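Local coordinates for protein glycoside Hydrolase (Bacteroides uniformis, PDB 5T99) that binds D-galacto-isofagomine in its pocket and is probably a family 2 glycoside hydrolase acting on galactose-containing sugars in the agarose pathway of a human gut symbiont, at residues R220-I223 against E229-A232; T154-S159 against Y384-D389; Q335-M340 against G588-C593; Y433-C438 against Q464-A469; L790-D795 against T816-E821. All coordinates share one frame; numbering follows the deposited sequence. Where two conformers were deposited one is given.

Interaction 1. Residues R220-I223 against E229-A232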
# COMPACT_ATOMS: atom_id res chain seq x y z
N ARG A 220 -27.34 3.87 -20.25
CA ARG A 220 -27.47 2.42 -20.12
C ARG A 220 -26.36 1.86 -19.26
O ARG A 220 -25.19 1.81 -19.67
CB ARG A 220 -27.44 1.75 -21.48
CG ARG A 220 -27.81 0.28 -21.42
CD ARG A 220 -27.52 -0.42 -22.73
NE ARG A 220 -28.28 0.18 -23.83
CZ ARG A 220 -28.04 -0.03 -25.12
NH1 ARG A 220 -27.05 -0.83 -25.52
NH2 ARG A 220 -28.79 0.58 -26.03
N HIS A 221 -26.74 1.41 -18.06
CA HIS A 221 -25.84 0.73 -17.13
C HIS A 221 -25.87 -0.78 -17.34
O HIS A 221 -26.89 -1.41 -17.05
CB HIS A 221 -26.26 1.01 -15.69
CG HIS A 221 -26.16 2.45 -15.30
ND1 HIS A 221 -24.98 3.16 -15.38
CD2 HIS A 221 -27.08 3.30 -14.79
CE1 HIS A 221 -25.19 4.39 -14.96
NE2 HIS A 221 -26.46 4.50 -14.60
N SER A 222 -24.76 -1.34 -17.81
CA SER A 222 -24.58 -2.79 -17.88
C SER A 222 -23.71 -3.29 -16.71
O SER A 222 -22.53 -2.90 -16.59
CB SER A 222 -23.95 -3.20 -19.21
OG SER A 222 -24.80 -2.84 -20.28
N ILE A 223 -24.30 -4.14 -15.87
CA ILE A 223 -23.61 -4.73 -14.73
C ILE A 223 -23.08 -6.08 -15.16
O ILE A 223 -23.85 -6.97 -15.52
CB ILE A 223 -24.52 -4.86 -13.50
CG1 ILE A 223 -24.85 -3.45 -13.00
CG2 ILE A 223 -23.83 -5.66 -12.41
CD1 ILE A 223 -25.89 -3.39 -11.92
N GLU A 229 -19.94 -11.64 -18.47
CA GLU A 229 -21.33 -11.66 -18.97
C GLU A 229 -22.20 -10.58 -18.30
O GLU A 229 -22.20 -10.42 -17.08
CB GLU A 229 -21.98 -13.06 -18.77
CG GLU A 229 -21.42 -14.17 -19.68
CD GLU A 229 -21.98 -14.15 -21.12
OE1 GLU A 229 -22.51 -15.19 -21.56
OE2 GLU A 229 -21.90 -13.12 -21.84
N THR A 230 -22.93 -9.82 -19.12
CA THR A 230 -23.85 -8.80 -18.62
C THR A 230 -25.03 -9.51 -17.99
O THR A 230 -25.72 -10.26 -18.67
CB THR A 230 -24.38 -7.88 -19.75
OG1 THR A 230 -23.30 -7.23 -20.43
CG2 THR A 230 -25.33 -6.83 -19.17
N VAL A 231 -25.22 -9.30 -16.69
CA VAL A 231 -26.29 -9.96 -15.91
C VAL A 231 -27.47 -9.04 -15.53
O VAL A 231 -28.49 -9.52 -15.06
CB VAL A 231 -25.73 -10.65 -14.64
CG1 VAL A 231 -24.64 -11.64 -15.02
CG2 VAL A 231 -25.21 -9.64 -13.61
N ALA A 232 -27.32 -7.74 -15.74
CA ALA A 232 -28.41 -6.80 -15.50
C ALA A 232 -28.13 -5.50 -16.23
O ALA A 232 -26.97 -5.12 -16.40
CB ALA A 232 -28.59 -6.53 -14.01
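Ile223 is gripped by both backbone polar atoms. Its N donates to Ala232 O over 2.9 Å with an N-H...O angle of 170°. Its O accepts from Val231 N, also over 2.9 Å. Two residues, Val231 and Ala232, therefore lie opposite one. The psi of Val231 (-11°) departs from the extended value, which takes up the extra residue, and the local strand directions stand 114° apart.

The close-packed side is the one carrying Ile223 and Ala232, whose CB atoms are 4.4 Å apart. Ile252 and Met254 of strand 245-255 pack over it, and Ile223 is buried. Val231 forms the exposed margin of this side: its CG2 sits between the backbone N and the carbonyl carbon, a rotation that lays this methyl 3.6 Å from Ile223 O, beside the bonded carbonyl. The other side is looser. Ser222 CB meets Thr230 CG2 at 3.9 Å, but Thr230 is exposed to solvent. His221, itself buried, bonds through ND1 to Thr272 OG1 of strand 268-276.

The arrangement is a classic beta bulge near the turn of the hairpin 215-224/230-240, in the immunoglobulin-like beta-sandwich expected of family 2 enzymes.

Interaction 2. Residues T154-S159 against Y384-D389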
# COMPACT_ATOMS: atom_id res chain seq x y z
N THR A 154 8.53 20.94 -8.34
CA THR A 154 9.49 21.60 -7.45
C THR A 154 9.34 21.12 -6.01
O THR A 154 9.01 21.91 -5.12
CB THR A 154 9.41 23.15 -7.54
OG1 THR A 154 8.06 23.60 -7.34
CG2 THR A 154 9.88 23.64 -8.91
N PRO A 155 9.59 19.81 -5.77
CA PRO A 155 9.50 19.32 -4.40
C PRO A 155 10.51 20.00 -3.48
O PRO A 155 11.66 20.20 -3.87
CB PRO A 155 9.83 17.82 -4.53
CG PRO A 155 10.59 17.72 -5.81
CD PRO A 155 9.97 18.74 -6.70
N ARG A 156 10.05 20.36 -2.28
CA ARG A 156 10.85 21.09 -1.31
C ARG A 156 11.44 20.17 -0.27
O ARG A 156 10.88 19.11 0.02
CB ARG A 156 9.98 22.13 -0.60
CG ARG A 156 9.34 23.14 -1.53
CD ARG A 156 8.65 24.22 -0.72
NE ARG A 156 7.82 25.10 -1.55
CZ ARG A 156 7.08 26.11 -1.09
NH1 ARG A 156 7.05 26.38 0.22
NH2 ARG A 156 6.36 26.85 -1.93
N ASP A 157 12.56 20.57 0.32
CA ASP A 157 13.12 19.84 1.44
C ASP A 157 12.21 20.11 2.63
O ASP A 157 11.52 21.12 2.68
CB ASP A 157 14.59 20.24 1.74
CG ASP A 157 15.37 19.14 2.51
OD1 ASP A 157 14.77 18.15 3.02
OD2 ASP A 157 16.61 19.26 2.61
N LEU A 158 12.19 19.16 3.57
CA LEU A 158 11.43 19.28 4.81
C LEU A 158 9.91 19.33 4.56
O LEU A 158 9.18 20.02 5.26
CB LEU A 158 11.92 20.48 5.62
CG LEU A 158 13.45 20.53 5.80
CD1 LEU A 158 13.91 21.89 6.33
CD2 LEU A 158 13.90 19.39 6.70
N SER A 159 9.47 18.57 3.55
CA SER A 159 8.07 18.52 3.15
C SER A 159 7.40 17.17 3.44
O SER A 159 6.21 16.99 3.13
CB SER A 159 7.96 18.82 1.66
OG SER A 159 8.57 17.80 0.89
N TYR A 384 1.87 19.96 4.61
CA TYR A 384 0.58 20.31 4.01
C TYR A 384 -0.03 21.60 4.58
O TYR A 384 -0.84 22.24 3.90
CB TYR A 384 -0.41 19.13 4.11
CG TYR A 384 -1.64 19.31 3.24
CD1 TYR A 384 -1.54 19.33 1.86
CD2 TYR A 384 -2.90 19.48 3.81
CE1 TYR A 384 -2.65 19.52 1.05
CE2 TYR A 384 -4.02 19.67 3.00
CZ TYR A 384 -3.89 19.68 1.62
OH TYR A 384 -4.97 19.85 0.80
N HIS A 385 0.36 22.01 5.79
CA HIS A 385 -0.11 23.28 6.38
C HIS A 385 0.08 24.52 5.49
O HIS A 385 -0.67 25.49 5.62
CB HIS A 385 0.56 23.53 7.74
CG HIS A 385 1.94 24.10 7.63
ND1 HIS A 385 3.06 23.32 7.49
CD2 HIS A 385 2.37 25.39 7.62
CE1 HIS A 385 4.12 24.10 7.39
NE2 HIS A 385 3.73 25.36 7.48
N LEU A 386 1.06 24.50 4.59
CA LEU A 386 1.20 25.55 3.58
C LEU A 386 0.00 25.65 2.64
O LEU A 386 -0.29 26.73 2.12
CB LEU A 386 2.45 25.31 2.73
CG LEU A 386 3.80 25.45 3.43
CD1 LEU A 386 4.92 24.99 2.51
CD2 LEU A 386 4.03 26.88 3.92
N TYR A 387 -0.66 24.53 2.40
CA TYR A 387 -1.74 24.44 1.43
C TYR A 387 -3.12 24.25 2.03
O TYR A 387 -4.11 24.38 1.29
CB TYR A 387 -1.44 23.29 0.47
CG TYR A 387 -0.03 23.37 -0.05
CD1 TYR A 387 0.35 24.40 -0.91
CD2 TYR A 387 0.94 22.46 0.37
CE1 TYR A 387 1.65 24.51 -1.36
CE2 TYR A 387 2.25 22.55 -0.09
CZ TYR A 387 2.59 23.57 -0.95
OH TYR A 387 3.87 23.65 -1.40
N PHE A 388 -3.20 24.00 3.34
CA PHE A 388 -4.42 23.57 3.99
C PHE A 388 -5.62 24.49 3.77
O PHE A 388 -6.68 24.00 3.40
CB PHE A 388 -4.23 23.34 5.49
CG PHE A 388 -5.41 22.66 6.16
CD1 PHE A 388 -5.48 21.26 6.22
CD2 PHE A 388 -6.45 23.41 6.72
CE1 PHE A 388 -6.56 20.62 6.84
CE2 PHE A 388 -7.53 22.78 7.33
CZ PHE A 388 -7.59 21.38 7.39
N ASP A 389 -5.45 25.79 3.99
CA ASP A 389 -6.56 26.73 3.82
C ASP A 389 -7.10 26.78 2.38
O ASP A 389 -8.31 26.74 2.17
CB ASP A 389 -6.15 28.13 4.30
CG ASP A 389 -6.28 28.30 5.80
OD1 ASP A 389 -6.21 29.45 6.28
OD2 ASP A 389 -6.45 27.27 6.51
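Arg156, in an irregular loop that follows strand 146-153, meets Leu386 and Tyr387 in a turn whose first residues have helical backbone angles and whose Tyr387 N bonds to Tyr384 O over 2.7 Å, just ahead of helix 388-403. The contact is an interdomain one: the loop belongs to the sugar-binding domain, a beta-sandwich in family 2 enzymes, and the turn to the TIM barrel.

Arg156 reaches across as a straight rod, its chain extended from CG to NE (chi2 -173°), which carries the guanidinium to the neighbouring domain. There Arg156 NH1 comes within 3.4 Å of the methyl Leu386 CD1, at a slant to the guanidinium plane. Tyr387 arrives from the opposite direction and sets its OH over the centre of one guanidinium face, 4.1 Å from Arg156 CZ. The phenol ring is steeply inclined to the guanidinium, with 63° between the planes, so this is no parallel stack.

The charge is met elsewhere: Arg156 NE forms a salt bridge with Glu113 OE1, which probably settles where the group lies, and NH1 has a weak bond to Asn382 OD1. Asn382 also bonds to Asp157 O and to the backbone of Leu158, adding polar ties to a small surface contact. Within the loop, Ser159 OG donates to Arg156 O over 2.8 Å, tilted 26° from the carbonyl plane.

Interaction 3. Residues Q335-M340 against G588-C593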
# COMPACT_ATOMS: atom_id res chain seq x y z
N GLN A 335 -0.03 -9.74 -0.66
CA GLN A 335 -0.03 -11.21 -0.50
C GLN A 335 0.75 -11.67 0.73
O GLN A 335 0.29 -12.54 1.49
CB GLN A 335 0.55 -11.88 -1.73
CG GLN A 335 -0.37 -11.89 -2.94
CD GLN A 335 0.31 -12.42 -4.18
OE1 GLN A 335 1.54 -12.40 -4.31
NE2 GLN A 335 -0.50 -12.91 -5.13
N ILE A 336 1.93 -11.08 0.91
CA ILE A 336 2.77 -11.39 2.08
C ILE A 336 2.05 -10.97 3.36
O ILE A 336 1.99 -11.75 4.32
CB ILE A 336 4.19 -10.79 1.93
CG1 ILE A 336 4.97 -11.59 0.87
CG2 ILE A 336 4.96 -10.79 3.24
CD1 ILE A 336 6.21 -10.91 0.34
N MET A 337 1.45 -9.79 3.36
CA MET A 337 0.61 -9.38 4.49
C MET A 337 -0.56 -10.36 4.75
O MET A 337 -0.80 -10.74 5.90
CB MET A 337 0.13 -7.93 4.33
CG MET A 337 1.25 -6.90 4.41
SD MET A 337 1.98 -6.76 6.05
CE MET A 337 3.39 -7.86 5.92
N LYS A 338 -1.24 -10.83 3.70
CA LYS A 338 -2.32 -11.83 3.90
C LYS A 338 -1.81 -13.16 4.50
O LYS A 338 -2.54 -13.80 5.27
CB LYS A 338 -3.14 -12.08 2.62
CG LYS A 338 -4.18 -11.00 2.38
CD LYS A 338 -4.71 -10.96 0.95
CE LYS A 338 -5.56 -12.18 0.58
NZ LYS A 338 -6.72 -12.35 1.47
N GLU A 339 -0.57 -13.55 4.19
CA GLU A 339 0.06 -14.73 4.80
C GLU A 339 0.31 -14.56 6.30
O GLU A 339 0.24 -15.53 7.05
CB GLU A 339 1.36 -15.10 4.06
CG GLU A 339 1.11 -15.82 2.74
CD GLU A 339 2.33 -15.91 1.84
OE1 GLU A 339 3.49 -15.86 2.34
OE2 GLU A 339 2.12 -16.02 0.61
N MET A 340 0.56 -13.32 6.71
CA MET A 340 0.68 -12.97 8.14
C MET A 340 -0.66 -12.98 8.91
O MET A 340 -0.66 -12.93 10.13
CB MET A 340 1.35 -11.59 8.30
CG MET A 340 2.08 -11.38 9.62
SD MET A 340 3.16 -9.94 9.62
CE MET A 340 1.94 -8.68 10.01
N GLY A 588 9.01 -2.43 10.40
CA GLY A 588 8.34 -3.45 9.61
C GLY A 588 8.41 -4.84 10.23
O GLY A 588 9.45 -5.23 10.76
N ALA A 589 7.30 -5.56 10.19
CA ALA A 589 7.29 -6.99 10.49
C ALA A 589 8.00 -7.78 9.37
O ALA A 589 8.56 -8.85 9.62
CB ALA A 589 5.87 -7.48 10.65
N VAL A 590 7.96 -7.23 8.16
CA VAL A 590 8.63 -7.77 6.99
C VAL A 590 9.61 -6.69 6.56
O VAL A 590 9.29 -5.51 6.64
CB VAL A 590 7.61 -8.10 5.88
CG1 VAL A 590 8.28 -8.58 4.60
CG2 VAL A 590 6.61 -9.15 6.36
N ASP A 591 10.81 -7.09 6.12
CA ASP A 591 11.86 -6.12 5.74
C ASP A 591 11.56 -5.46 4.40
O ASP A 591 10.62 -5.84 3.69
CB ASP A 591 13.27 -6.76 5.80
CG ASP A 591 13.66 -7.56 4.53
OD1 ASP A 591 12.96 -7.53 3.48
OD2 ASP A 591 14.71 -8.22 4.58
N LEU A 592 12.38 -4.47 4.04
CA LEU A 592 12.14 -3.63 2.87
C LEU A 592 12.12 -4.36 1.51
O LEU A 592 11.52 -3.86 0.55
CB LEU A 592 13.20 -2.53 2.83
CG LEU A 592 13.05 -1.33 1.91
CD1 LEU A 592 11.86 -0.48 2.35
CD2 LEU A 592 14.34 -0.52 1.94
N CYS A 593 12.77 -5.52 1.42
CA CYS A 593 12.77 -6.31 0.17
C CYS A 593 11.76 -7.48 0.22
O CYS A 593 11.73 -8.31 -0.69
CB CYS A 593 14.19 -6.77 -0.19
SG CYS A 593 14.89 -8.06 0.87
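A single methyl group, Val590 CG2, receives two side chains of the helix, and one of them comes unusually close: Met337 CE lies 3.5 Å from it, short for two methyls. The contact joins the ends of a TIM barrel. Helix 327-339 follows the first parallel barrel strand, 305-313, while residues 588-593 belong to the long loop after the last, 549-552; the contact thus joins the elements that follow the two strands whose parallel pairing closes the ring.

Met337 starts out alongside the loop rather than at it, and its bends at chi2 (-68°) and chi3 (95°) swing CE round to Val590, the two side chains sliding past each other in opposite directions. From the preceding residue, Ile336 CG2 touches the same valine methyl, Val590 CG2, at 3.9 Å, crossing it at a slant. Val590 holds CG2 anti to its own carbonyl carbon, beside the backbone N, which presents this branch to both partners. Further along, Met340 lies against Ala589, SD to CB at 3.8 Å.

The seam is apolar and mostly buried. Phe556 also packs on Ile336, Met337 and Val590, and Phe600 of helix 598-607 on Met340 and Val590. The side chain of Ala589 is about 14 Å from the bound galacto-isofagomine, but Phe587, just ahead of this segment, lines its pocket. Beyond Val590 the loop folds into an Asx turn: Asp591 OD2 pairs with Arg502, while Asp591 OD1 accepts Cys593 N over 2.9 Å, from above the carboxylate plane.

Interaction 4. Residues Y433-C438 against Q464-A469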
# COMPACT_ATOMS: atom_id res chain seq x y z
N TYR A 433 -14.82 20.31 10.47
CA TYR A 433 -14.76 20.78 9.09
C TYR A 433 -14.48 19.65 8.10
O TYR A 433 -15.20 19.51 7.10
CB TYR A 433 -13.70 21.91 9.00
CG TYR A 433 -13.22 22.26 7.62
CD1 TYR A 433 -14.06 22.88 6.69
CD2 TYR A 433 -11.91 22.00 7.23
CE1 TYR A 433 -13.60 23.23 5.42
CE2 TYR A 433 -11.45 22.34 5.97
CZ TYR A 433 -12.30 22.94 5.06
OH TYR A 433 -11.81 23.28 3.82
N LEU A 434 -13.47 18.84 8.40
CA LEU A 434 -13.10 17.70 7.55
C LEU A 434 -14.12 16.57 7.65
O LEU A 434 -14.43 15.95 6.65
CB LEU A 434 -11.71 17.17 7.91
CG LEU A 434 -10.58 18.17 7.67
CD1 LEU A 434 -9.29 17.69 8.32
CD2 LEU A 434 -10.38 18.45 6.18
N ALA A 435 -14.60 16.29 8.85
CA ALA A 435 -15.62 15.27 9.03
C ALA A 435 -16.93 15.62 8.32
O ALA A 435 -17.59 14.72 7.81
CB ALA A 435 -15.88 15.02 10.51
N ASP A 436 -17.31 16.91 8.28
CA ASP A 436 -18.54 17.31 7.59
C ASP A 436 -18.47 17.07 6.09
O ASP A 436 -19.44 16.61 5.51
CB ASP A 436 -18.90 18.78 7.86
CG ASP A 436 -19.34 19.04 9.30
OD1 ASP A 436 -19.66 18.07 10.03
OD2 ASP A 436 -19.35 20.23 9.69
N ILE A 437 -17.31 17.35 5.49
CA ILE A 437 -17.04 17.04 4.08
C ILE A 437 -17.15 15.54 3.79
O ILE A 437 -17.71 15.16 2.77
CB ILE A 437 -15.67 17.57 3.64
CG1 ILE A 437 -15.69 19.10 3.59
CG2 ILE A 437 -15.25 17.03 2.28
CD1 ILE A 437 -14.31 19.70 3.81
N CYS A 438 -16.62 14.69 4.68
CA CYS A 438 -16.81 13.24 4.57
C CYS A 438 -18.30 12.86 4.53
O CYS A 438 -18.73 12.09 3.67
CB CYS A 438 -16.11 12.47 5.69
SG CYS A 438 -14.31 12.60 5.67
N GLN A 464 -14.89 13.33 19.29
CA GLN A 464 -16.33 13.26 19.09
C GLN A 464 -16.80 13.79 17.72
O GLN A 464 -17.95 13.60 17.36
CB GLN A 464 -17.04 14.04 20.21
CG GLN A 464 -16.89 13.46 21.62
CD GLN A 464 -15.55 13.74 22.30
OE1 GLN A 464 -14.73 14.52 21.81
NE2 GLN A 464 -15.31 13.07 23.42
N GLN A 465 -15.92 14.44 16.96
CA GLN A 465 -16.28 15.03 15.68
C GLN A 465 -16.19 14.07 14.51
O GLN A 465 -16.66 14.38 13.43
CB GLN A 465 -15.37 16.23 15.37
CG GLN A 465 -15.38 17.31 16.43
CD GLN A 465 -16.76 17.87 16.70
OE1 GLN A 465 -17.58 18.05 15.80
NE2 GLN A 465 -17.02 18.15 17.97
N VAL A 466 -15.54 12.93 14.70
CA VAL A 466 -15.50 11.86 13.70
C VAL A 466 -16.39 10.75 14.21
O VAL A 466 -16.75 10.72 15.39
CB VAL A 466 -14.07 11.34 13.39
CG1 VAL A 466 -13.30 12.39 12.61
CG2 VAL A 466 -13.30 10.96 14.65
N ASP A 467 -16.74 9.84 13.30
CA ASP A 467 -17.62 8.73 13.63
C ASP A 467 -16.94 7.67 14.52
O ASP A 467 -17.58 7.09 15.41
CB ASP A 467 -18.14 8.06 12.34
CG ASP A 467 -19.05 8.98 11.53
OD1 ASP A 467 -20.01 9.55 12.09
OD2 ASP A 467 -18.81 9.11 10.31
N ILE A 468 -15.66 7.40 14.27
CA ILE A 468 -14.92 6.35 14.98
C ILE A 468 -13.54 6.90 15.34
O ILE A 468 -12.81 7.40 14.48
CB ILE A 468 -14.76 5.06 14.12
CG1 ILE A 468 -16.14 4.52 13.67
CG2 ILE A 468 -14.05 3.98 14.92
CD1 ILE A 468 -16.07 3.47 12.58
N ALA A 469 -13.19 6.79 16.63
CA ALA A 469 -11.92 7.31 17.14
C ALA A 469 -10.82 6.23 17.12
O ALA A 469 -10.99 5.13 17.66
CB ALA A 469 -12.10 7.83 18.56
O HOH W 1 -18.07 12.37 9.42
O HOH W 2 -18.60 16.23 12.54
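Ala435, on helix 427-441, and Val466, in the loop leading to strand 468-472, bring their backbones together, with CA atoms 5.8 Å apart. So close an approach is consistent with the helix presenting only a methyl group here.

That methyl, Ala435 CB, is set against the backbone of the loop rather than into a side chain: Gln465 O lies 3.1 Å away, a short carbon-to-oxygen approach that is consistent with tight packing but uncertain at 2.40 Å resolution. Val466 CG1 adds a looser apolar touch to Ala435 CB at 4.2 Å.

Two waters bridge what the side chains do not. One donates to Gln465 O over 2.8 Å and to Asp436 OD1 over 3.3 Å; Gln465 O is thus satisfied by solvent beside the alanine methyl. The other donates to Ala435 O over 2.9 Å and, weakly, to Asp467 OD2. Both carboxylates have stronger partners: Asp436 forms salt bridges with Lys432 and Arg439, and Asp467 OD2 accepts from Ser447 N. The side chain of Gln465 turns to Asn461 O and rests on earlier residues of the helix.

Beneath, Val466 and Cys438 both reach Ile414 of strand 409-416. This is the layering of a TIM barrel, an outer helix packed over parallel strands and the loops that feed them.

Interaction 5. Residues L790-D795 against T816-E821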
# COMPACT_ATOMS: atom_id res chain seq x y z
N LEU A 790 16.93 -10.25 -5.69
CA LEU A 790 17.10 -9.76 -7.05
C LEU A 790 15.72 -9.56 -7.65
O LEU A 790 14.85 -10.41 -7.50
CB LEU A 790 17.88 -10.79 -7.88
CG LEU A 790 18.01 -10.49 -9.38
CD1 LEU A 790 18.85 -9.25 -9.59
CD2 LEU A 790 18.59 -11.67 -10.14
N ILE A 791 15.54 -8.46 -8.37
CA ILE A 791 14.26 -8.17 -9.02
C ILE A 791 14.49 -8.04 -10.52
O ILE A 791 15.23 -7.18 -10.96
CB ILE A 791 13.58 -6.90 -8.44
CG1 ILE A 791 13.43 -7.02 -6.92
CG2 ILE A 791 12.20 -6.70 -9.07
CD1 ILE A 791 13.05 -5.74 -6.21
N VAL A 792 13.85 -8.90 -11.30
CA VAL A 792 13.91 -8.78 -12.76
C VAL A 792 12.54 -8.39 -13.31
O VAL A 792 11.55 -8.50 -12.62
CB VAL A 792 14.48 -10.04 -13.46
CG1 VAL A 792 15.88 -10.33 -12.94
CG2 VAL A 792 13.57 -11.27 -13.31
N GLN A 793 12.53 -7.91 -14.55
CA GLN A 793 11.35 -7.36 -15.20
C GLN A 793 11.31 -7.77 -16.66
O GLN A 793 12.33 -7.78 -17.33
CB GLN A 793 11.39 -5.84 -15.12
CG GLN A 793 10.11 -5.16 -15.58
CD GLN A 793 10.07 -3.69 -15.19
OE1 GLN A 793 9.21 -3.27 -14.42
NE2 GLN A 793 11.00 -2.92 -15.72
N SER A 794 10.11 -8.07 -17.16
CA SER A 794 9.95 -8.39 -18.58
C SER A 794 10.23 -7.17 -19.47
O SER A 794 10.26 -6.03 -19.00
CB SER A 794 8.54 -8.93 -18.86
OG SER A 794 7.55 -7.98 -18.53
N ASP A 795 10.49 -7.43 -20.75
CA ASP A 795 10.49 -6.40 -21.80
C ASP A 795 9.15 -6.49 -22.52
O ASP A 795 8.64 -7.60 -22.77
CB ASP A 795 11.62 -6.62 -22.81
CG ASP A 795 12.99 -6.25 -22.26
OD1 ASP A 795 13.98 -6.79 -22.79
OD2 ASP A 795 13.08 -5.42 -21.33
N THR A 816 19.11 -19.51 -12.91
CA THR A 816 17.69 -19.84 -12.98
C THR A 816 17.09 -19.17 -14.19
O THR A 816 17.61 -18.14 -14.66
CB THR A 816 16.93 -19.46 -11.67
OG1 THR A 816 15.63 -20.07 -11.66
CG2 THR A 816 16.79 -17.95 -11.53
N THR A 817 16.01 -19.75 -14.71
CA THR A 817 15.30 -19.20 -15.85
C THR A 817 13.90 -18.73 -15.45
O THR A 817 13.19 -19.41 -14.72
CB THR A 817 15.18 -20.21 -17.01
OG1 THR A 817 16.48 -20.65 -17.39
CG2 THR A 817 14.50 -19.57 -18.24
N ILE A 818 13.54 -17.54 -15.94
CA ILE A 818 12.19 -17.02 -15.81
C ILE A 818 11.58 -17.03 -17.21
O ILE A 818 12.17 -16.49 -18.15
CB ILE A 818 12.17 -15.59 -15.21
CG1 ILE A 818 12.93 -15.54 -13.88
CG2 ILE A 818 10.74 -15.11 -15.02
CD1 ILE A 818 12.41 -16.45 -12.78
N ASN A 819 10.41 -17.65 -17.33
CA ASN A 819 9.68 -17.69 -18.60
C ASN A 819 8.70 -16.52 -18.70
O ASN A 819 8.02 -16.19 -17.74
CB ASN A 819 8.96 -19.04 -18.77
CG ASN A 819 9.91 -20.14 -19.21
OD1 ASN A 819 10.39 -20.13 -20.34
ND2 ASN A 819 10.20 -21.07 -18.33
N VAL A 820 8.66 -15.91 -19.88
CA VAL A 820 7.90 -14.68 -20.11
C VAL A 820 6.90 -14.97 -21.23
O VAL A 820 7.30 -15.39 -22.33
CB VAL A 820 8.86 -13.52 -20.46
CG1 VAL A 820 8.10 -12.22 -20.68
CG2 VAL A 820 9.91 -13.36 -19.36
N GLU A 821 5.61 -14.76 -20.94
CA GLU A 821 4.51 -15.09 -21.85
C GLU A 821 3.67 -13.86 -22.20
O GLU A 821 3.76 -12.83 -21.53
CB GLU A 821 3.62 -16.13 -21.20
CG GLU A 821 4.28 -17.49 -21.00
CD GLU A 821 3.38 -18.50 -20.30
OE1 GLU A 821 2.26 -18.13 -19.90
OE2 GLU A 821 3.81 -19.66 -20.13
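Ser794 and Val820 meet through carbon, not oxygen: Ser794 CB lies 3.8 Å from Val820 CG1. The serine rotamer explains this. With chi1 at 61°, OG is tucked between the backbone N and the carbonyl carbon and leaves the methylene to face the valine. The hydroxyl is taken up by the end of strand 722-724 and the loop after it, bonding to Thr724 O and Gly727 N and weakly to Asp726 N, so a buried polar atom is satisfied without drawing on the strand opposite. Val820 holds CG1 anti to its backbone N (chi1 -179°), which extends that branch to the serine; Ala725 of that loop packs on Val820 too.

Two residues back on each strand segment, Val792 and Ile818 repeat the contact with more room. Val792 CG2 and Ile818 CG1 are 4.4 Å apart. The backbones splay accordingly: CA atoms are 6.8 Å apart at Ser794 and Val820 but 9.0 Å at Val792 and Ile818.

Strand 787-793 and strand 814-821 belong to different sheets, laid face to face as a beta-sandwich in the C-terminal family 2 domain. Met802 and Ile804 of strand 800-807 also pack on Val792. Between these segments the chemistry is carbon against carbon, which implies that the two sheets are joined here by hydrophobic packing, with hydrogen bonding directed into loops and along each sheet.

The five contacts sample a multidomain chain from its beta-sandwiches to its barrel. Interaction 1 is nested inside the loop closed by interaction 2. Interactions 2 and 3 alternate along the chain, and interaction 4 is nested within interaction 3; both 3 and 4 lie in the barrel, centres 31 Å apart. Interactions 2 and 4 touch, Phe388 CZ to Leu434 CD1 at 4.2 Å, so helices 388-403 and 427-441 pack side by side. Interaction 5 comes last, in the C-terminal sandwich, with nearest atoms about 6 Å from interaction 3 but 47 Å between centres from interaction 4. Interaction 2 thus joins the sugar-binding domain to the barrel, and the C-terminal sandwich lies close to the barrel near interaction 3.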